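Long-range contact in protein-S-isoprenylcysteine O-methyltransferase (Tribolium castaneum, PDB 5V7P), which methylates the C-terminal isoprenylated cysteine of proteins, using S-adenosyl-L-methionine as methyl donor: residues L83-Y95 and F142-H156. Sequence-based numbering, arbitrary orientation. Where two conformers were deposited one is given.
Sequences LVAPPNIQIFGGY and FFIETYFFPGLKEIH. With MPG ([(Z)-octadec-9-enyl] (2R)-2,3-bis(oxidanyl)propanoate), chain S; D10 (decane), chain O; MPG ([(Z)-octadec-9-enyl] (2R)-2,3-bis(oxidanyl)propanoate), chain Y; D10 (decane), chain M.
F92 sits against two rings of helix 142-148, and the three form an aromatic cluster. F143 turns its edge to one face of F92, with F143 CE2 3.7 Å from F92 CE1. Their planes are 52° apart. F142 meets F92 differently: F92 CD1 lies over a face of F142, 3.7 Å from F142 CD2. With chi1 at -159°, the F92 ring swings away from its own backbone N and reaches both partners. W139 adds a further edge-to-face contact to F92. I91 CB packs on F142 CE1 at 3.9 Å. This is the tight, buried part, where helices 90-95 and 142-148 run nearly antiparallel (160°).

T146 marks the change to polar contacts. Its OG1 donates to the backbone O of N88 at 2.7 Å, and the donor is tilted out of the carbonyl plane. The methyl CG2 of T146 meets I89 CD1. K153 lays its CB beside N88, but its NZ turns away to a salt bridge with E145 and to the backbone O of I227.

The turn, probably on the lumenal side, is looser. P87 and E154 lie on the surface and touch only lightly, with P87 O 3.8 Å from E154 CG. H156 closes this side. Its ring edge faces P87 O, and its ND1 lies 3.5 Å from I91 CD1. The glycerate head of a bound lipid covers one ring face, with its O2 3.2 Å from H156 NE2. An alanine in place of H156 is likely to leave I91 CD1 and the lipid head without this neighbour and open a gap beside P87.

The contact thus joins the ends of two helices that probably span the membrane. Apolar rings fill the buried side between the helices, while the T146 hydroxyl bond to N88 O ties the turn to the helix and a lipid head group borders the looser, polar side.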
# COMPACT_ATOMS: atom_id res chain seq x y z
N LEU A 83 24.51 -10.46 9.19
CA LEU A 83 25.42 -11.47 9.71
C LEU A 83 26.88 -11.01 9.76
O LEU A 83 27.59 -11.35 10.71
CB LEU A 83 25.33 -12.74 8.85
CG LEU A 83 24.01 -13.51 8.95
CD1 LEU A 83 23.92 -14.55 7.84
CD2 LEU A 83 23.88 -14.18 10.31
N VAL A 84 27.32 -10.23 8.78
CA VAL A 84 28.74 -9.94 8.62
C VAL A 84 29.09 -8.48 8.88
O VAL A 84 30.26 -8.19 9.18
CB VAL A 84 29.24 -10.35 7.21
CG1 VAL A 84 28.66 -11.70 6.81
CG2 VAL A 84 28.91 -9.29 6.16
N ALA A 85 28.14 -7.56 8.78
CA ALA A 85 28.46 -6.15 8.92
C ALA A 85 28.81 -5.82 10.37
O ALA A 85 28.52 -6.60 11.28
CB ALA A 85 27.29 -5.29 8.45
N PRO A 86 29.44 -4.67 10.61
CA PRO A 86 29.76 -4.28 11.97
C PRO A 86 28.49 -4.20 12.81
O PRO A 86 27.40 -3.92 12.28
CB PRO A 86 30.41 -2.91 11.82
CG PRO A 86 30.94 -2.89 10.43
CD PRO A 86 29.98 -3.71 9.62
N PRO A 87 28.59 -4.42 14.12
CA PRO A 87 27.40 -4.28 14.97
C PRO A 87 26.76 -2.91 14.85
O PRO A 87 25.57 -2.76 15.15
CB PRO A 87 27.94 -4.53 16.39
CG PRO A 87 29.39 -4.19 16.30
CD PRO A 87 29.82 -4.58 14.92
N ASN A 88 27.52 -1.90 14.42
CA ASN A 88 26.97 -0.58 14.16
C ASN A 88 25.92 -0.61 13.06
O ASN A 88 25.04 0.25 13.02
CB ASN A 88 28.11 0.36 13.79
CG ASN A 88 27.68 1.80 13.70
OD1 ASN A 88 26.80 2.24 14.44
ND2 ASN A 88 28.29 2.55 12.79
N ILE A 89 25.99 -1.59 12.16
CA ILE A 89 25.18 -1.60 10.95
C ILE A 89 24.25 -2.80 10.86
O ILE A 89 23.23 -2.72 10.15
CB ILE A 89 26.08 -1.55 9.70
CG1 ILE A 89 27.18 -0.49 9.86
CG2 ILE A 89 25.26 -1.29 8.44
CD1 ILE A 89 26.66 0.93 10.05
N GLN A 90 24.53 -3.91 11.55
CA GLN A 90 23.78 -5.14 11.34
C GLN A 90 22.27 -4.93 11.41
O GLN A 90 21.51 -5.63 10.74
CB GLN A 90 24.20 -6.19 12.37
CG GLN A 90 25.61 -6.70 12.17
CD GLN A 90 26.05 -7.65 13.26
OE1 GLN A 90 25.80 -7.41 14.44
NE2 GLN A 90 26.71 -8.74 12.87
N ILE A 91 21.82 -3.95 12.20
CA ILE A 91 20.40 -3.68 12.33
C ILE A 91 19.77 -3.43 10.96
O ILE A 91 18.68 -3.93 10.66
CB ILE A 91 20.18 -2.49 13.28
CG1 ILE A 91 20.73 -2.79 14.67
CG2 ILE A 91 18.72 -2.12 13.36
CD1 ILE A 91 20.19 -4.06 15.30
N PHE A 92 20.44 -2.65 10.12
CA PHE A 92 19.86 -2.27 8.84
C PHE A 92 19.61 -3.48 7.96
O PHE A 92 18.67 -3.48 7.16
CB PHE A 92 20.76 -1.26 8.14
CG PHE A 92 20.06 -0.45 7.09
CD1 PHE A 92 19.31 0.66 7.44
CD2 PHE A 92 20.14 -0.80 5.75
CE1 PHE A 92 18.66 1.41 6.48
CE2 PHE A 92 19.49 -0.06 4.79
CZ PHE A 92 18.75 1.05 5.15
N GLY A 93 20.43 -4.53 8.10
CA GLY A 93 20.23 -5.72 7.29
C GLY A 93 18.91 -6.40 7.58
O GLY A 93 18.19 -6.80 6.65
N GLY A 94 18.56 -6.55 8.86
CA GLY A 94 17.28 -7.15 9.20
C GLY A 94 16.11 -6.32 8.72
O GLY A 94 15.07 -6.86 8.33
N TYR A 95 16.25 -5.00 8.75
CA TYR A 95 15.20 -4.12 8.24
C TYR A 95 14.99 -4.34 6.75
O TYR A 95 13.86 -4.44 6.28
CB TYR A 95 15.57 -2.67 8.54
CG TYR A 95 14.89 -1.66 7.64
CD1 TYR A 95 13.61 -1.20 7.92
CD2 TYR A 95 15.53 -1.17 6.51
CE1 TYR A 95 12.99 -0.28 7.09
CE2 TYR A 95 14.92 -0.24 5.68
CZ TYR A 95 13.65 0.20 5.98
OH TYR A 95 13.03 1.11 5.16
N PHE A 142 18.99 6.64 10.34
CA PHE A 142 19.78 5.52 10.83
C PHE A 142 21.27 5.77 10.65
O PHE A 142 22.04 5.69 11.61
CB PHE A 142 19.36 4.23 10.11
CG PHE A 142 20.16 3.02 10.53
CD1 PHE A 142 19.76 2.26 11.62
CD2 PHE A 142 21.30 2.66 9.83
CE1 PHE A 142 20.50 1.16 12.01
CE2 PHE A 142 22.04 1.55 10.22
CZ PHE A 142 21.63 0.80 11.31
N PHE A 143 21.69 6.10 9.43
CA PHE A 143 23.11 6.20 9.13
C PHE A 143 23.74 7.46 9.72
O PHE A 143 24.92 7.44 10.08
CB PHE A 143 23.34 6.14 7.62
CG PHE A 143 23.14 4.76 7.06
CD1 PHE A 143 24.08 3.77 7.26
CD2 PHE A 143 21.99 4.46 6.34
CE1 PHE A 143 23.90 2.51 6.75
CE2 PHE A 143 21.80 3.19 5.82
CZ PHE A 143 22.76 2.21 6.04
N ILE A 144 22.99 8.56 9.82
CA ILE A 144 23.49 9.72 10.56
C ILE A 144 23.60 9.39 12.04
O ILE A 144 24.61 9.70 12.69
CB ILE A 144 22.58 10.94 10.31
CG1 ILE A 144 22.75 11.43 8.87
CG2 ILE A 144 22.91 12.07 11.30
CD1 ILE A 144 21.87 12.62 8.50
N GLU A 145 22.58 8.74 12.60
CA GLU A 145 22.61 8.38 14.01
C GLU A 145 23.64 7.29 14.28
O GLU A 145 24.27 7.29 15.34
CB GLU A 145 21.23 7.92 14.47
CG GLU A 145 20.23 9.05 14.65
CD GLU A 145 18.84 8.55 14.99
OE1 GLU A 145 18.60 7.33 14.88
OE2 GLU A 145 17.99 9.38 15.37
N THR A 146 23.82 6.36 13.34
CA THR A 146 24.80 5.30 13.54
C THR A 146 26.23 5.83 13.43
O THR A 146 27.15 5.24 13.99
CB THR A 146 24.57 4.16 12.55
OG1 THR A 146 24.90 2.91 13.18
CG2 THR A 146 25.41 4.32 11.28
N TYR A 147 26.42 6.95 12.72
CA TYR A 147 27.74 7.56 12.63
C TYR A 147 28.09 8.30 13.92
O TYR A 147 29.19 8.14 14.45
CB TYR A 147 27.79 8.51 11.43
CG TYR A 147 29.10 9.24 11.27
CD1 TYR A 147 30.22 8.59 10.77
CD2 TYR A 147 29.22 10.58 11.61
CE1 TYR A 147 31.43 9.25 10.62
CE2 TYR A 147 30.42 11.25 11.46
CZ TYR A 147 31.52 10.59 10.96
OH TYR A 147 32.71 11.25 10.82
N PHE A 148 27.15 9.09 14.44
CA PHE A 148 27.42 9.88 15.64
C PHE A 148 27.21 9.06 16.91
O PHE A 148 27.95 9.24 17.89
CB PHE A 148 26.53 11.13 15.66
CG PHE A 148 26.92 12.17 14.65
CD1 PHE A 148 28.00 13.01 14.88
CD2 PHE A 148 26.20 12.32 13.48
CE1 PHE A 148 28.35 13.97 13.96
CE2 PHE A 148 26.55 13.28 12.55
CZ PHE A 148 27.63 14.11 12.79
N PHE A 149 26.22 8.18 16.93
CA PHE A 149 25.87 7.39 18.11
C PHE A 149 25.83 5.92 17.75
O PHE A 149 24.76 5.29 17.75
CB PHE A 149 24.53 7.84 18.69
CG PHE A 149 24.31 9.32 18.64
CD1 PHE A 149 24.79 10.15 19.64
CD2 PHE A 149 23.61 9.89 17.59
CE1 PHE A 149 24.58 11.51 19.59
CE2 PHE A 149 23.40 11.26 17.53
CZ PHE A 149 23.88 12.06 18.53
N PRO A 150 26.98 5.31 17.45
CA PRO A 150 26.98 3.88 17.11
C PRO A 150 26.39 3.00 18.20
O PRO A 150 25.81 1.95 17.89
CB PRO A 150 28.47 3.57 16.88
CG PRO A 150 29.21 4.69 17.53
CD PRO A 150 28.34 5.89 17.42
N GLY A 151 26.53 3.39 19.47
CA GLY A 151 25.97 2.58 20.55
C GLY A 151 24.46 2.48 20.49
O GLY A 151 23.88 1.50 20.97
N LEU A 152 23.80 3.48 19.89
CA LEU A 152 22.35 3.45 19.78
C LEU A 152 21.89 2.26 18.96
O LEU A 152 20.93 1.57 19.33
CB LEU A 152 21.85 4.76 19.16
CG LEU A 152 20.34 4.88 18.92
CD1 LEU A 152 19.58 4.92 20.23
CD2 LEU A 152 20.04 6.12 18.09
N LYS A 153 22.55 1.99 17.84
CA LYS A 153 22.17 0.89 16.96
C LYS A 153 22.76 -0.45 17.41
O LYS A 153 22.46 -1.48 16.79
CB LYS A 153 22.62 1.18 15.53
CG LYS A 153 22.25 2.57 15.03
CD LYS A 153 20.76 2.85 15.14
CE LYS A 153 20.41 4.21 14.54
NZ LYS A 153 18.97 4.53 14.67
N GLU A 154 23.57 -0.46 18.46
CA GLU A 154 24.12 -1.69 19.02
C GLU A 154 23.24 -2.26 20.13
O GLU A 154 23.65 -3.22 20.79
CB GLU A 154 25.53 -1.44 19.55
CG GLU A 154 26.58 -1.28 18.45
CD GLU A 154 27.90 -0.76 18.98
OE1 GLU A 154 28.28 0.38 18.63
OE2 GLU A 154 28.56 -1.48 19.75
N ILE A 155 22.06 -1.70 20.34
CA ILE A 155 21.12 -2.23 21.36
C ILE A 155 20.25 -3.24 20.63
O ILE A 155 19.10 -2.98 20.26
CB ILE A 155 20.31 -1.11 22.02
CG1 ILE A 155 21.24 -0.01 22.55
CG2 ILE A 155 19.47 -1.68 23.16
CD1 ILE A 155 20.53 1.24 23.01
N HIS A 156 20.81 -4.43 20.42
CA HIS A 156 20.17 -5.41 19.55
C HIS A 156 18.86 -5.95 20.13
O HIS A 156 17.95 -6.28 19.37
CB HIS A 156 21.14 -6.56 19.27
CG HIS A 156 22.25 -6.20 18.34
ND1 HIS A 156 22.44 -4.92 17.87
CD2 HIS A 156 23.24 -6.95 17.79
CE1 HIS A 156 23.49 -4.89 17.07
NE2 HIS A 156 23.99 -6.11 17.00
C2 MPG S . 22.08 -13.09 13.48
C3 MPG S . 21.21 -12.71 12.28
C4 MPG S . 20.52 -13.96 11.72
C5 MPG S . 19.25 -14.23 12.51
C6 MPG S . 18.14 -13.30 12.03
C7 MPG S . 16.83 -13.58 12.78
C8 MPG S . 16.96 -13.35 14.28
C9 MPG S . 17.41 -11.91 14.55
C10 MPG S . 17.76 -11.50 15.75
C11 MPG S . 17.76 -12.41 16.97
C12 MPG S . 19.18 -12.90 17.24
C13 MPG S . 19.13 -14.14 18.13
C14 MPG S . 18.34 -13.83 19.40
O1 MPG S . 21.77 -10.81 14.15
C1 MPG S . 22.72 -11.83 14.06
CXD MPG S . 21.44 -8.30 14.29
O2 MPG S . 22.19 -7.17 14.64
C21 MPG S . 20.18 -8.37 15.15
O3 MPG S . 20.40 -7.73 16.37
O4 MPG S . 23.37 -9.47 14.96
CX3 MPG S . 22.28 -9.56 14.50
C1 D10 O . 22.55 14.62 15.86
C2 D10 O . 24.07 14.45 15.80
C3 D10 O . 24.74 15.51 16.67
C4 D10 O . 26.25 15.48 16.43
C5 D10 O . 26.90 16.70 17.09
C6 D10 O . 28.25 16.98 16.44
C7 D10 O . 28.64 18.45 16.65
C8 D10 O . 29.57 18.89 15.53
C9 D10 O . 29.79 20.40 15.61
C10 D10 O . 30.71 20.85 14.48
C2 MPG Y . 30.66 -6.25 4.15
C3 MPG Y . 29.98 -6.57 2.82
C4 MPG Y . 29.05 -5.41 2.45
C5 MPG Y . 27.77 -5.95 1.81
C6 MPG Y . 26.91 -4.76 1.39
C7 MPG Y . 26.53 -4.86 -0.10
C8 MPG Y . 26.38 -3.46 -0.70
C9 MPG Y . 24.91 -3.10 -0.87
C10 MPG Y . 24.53 -1.85 -1.03
C11 MPG Y . 25.56 -0.71 -1.07
C12 MPG Y . 24.90 0.56 -1.61
C13 MPG Y . 25.98 1.48 -2.18
O1 MPG Y . 32.30 -7.02 5.71
C1 MPG Y . 31.67 -7.34 4.50
CXD MPG Y . 33.97 -8.06 7.32
O2 MPG Y . 33.86 -8.94 8.41
C21 MPG Y . 34.20 -6.64 7.84
O3 MPG Y . 35.54 -6.51 8.24
O4 MPG Y . 32.02 -9.10 6.52
CX3 MPG Y . 32.69 -8.11 6.49
C1 D10 M . 24.76 3.42 1.79
C2 D10 M . 26.20 3.55 2.31
C3 D10 M . 26.25 3.16 3.78
C4 D10 M . 27.71 3.09 4.24
C5 D10 M . 27.78 2.43 5.61
C6 D10 M . 29.23 2.05 5.91
C7 D10 M . 29.29 1.21 7.18
C8 D10 M . 30.67 0.58 7.32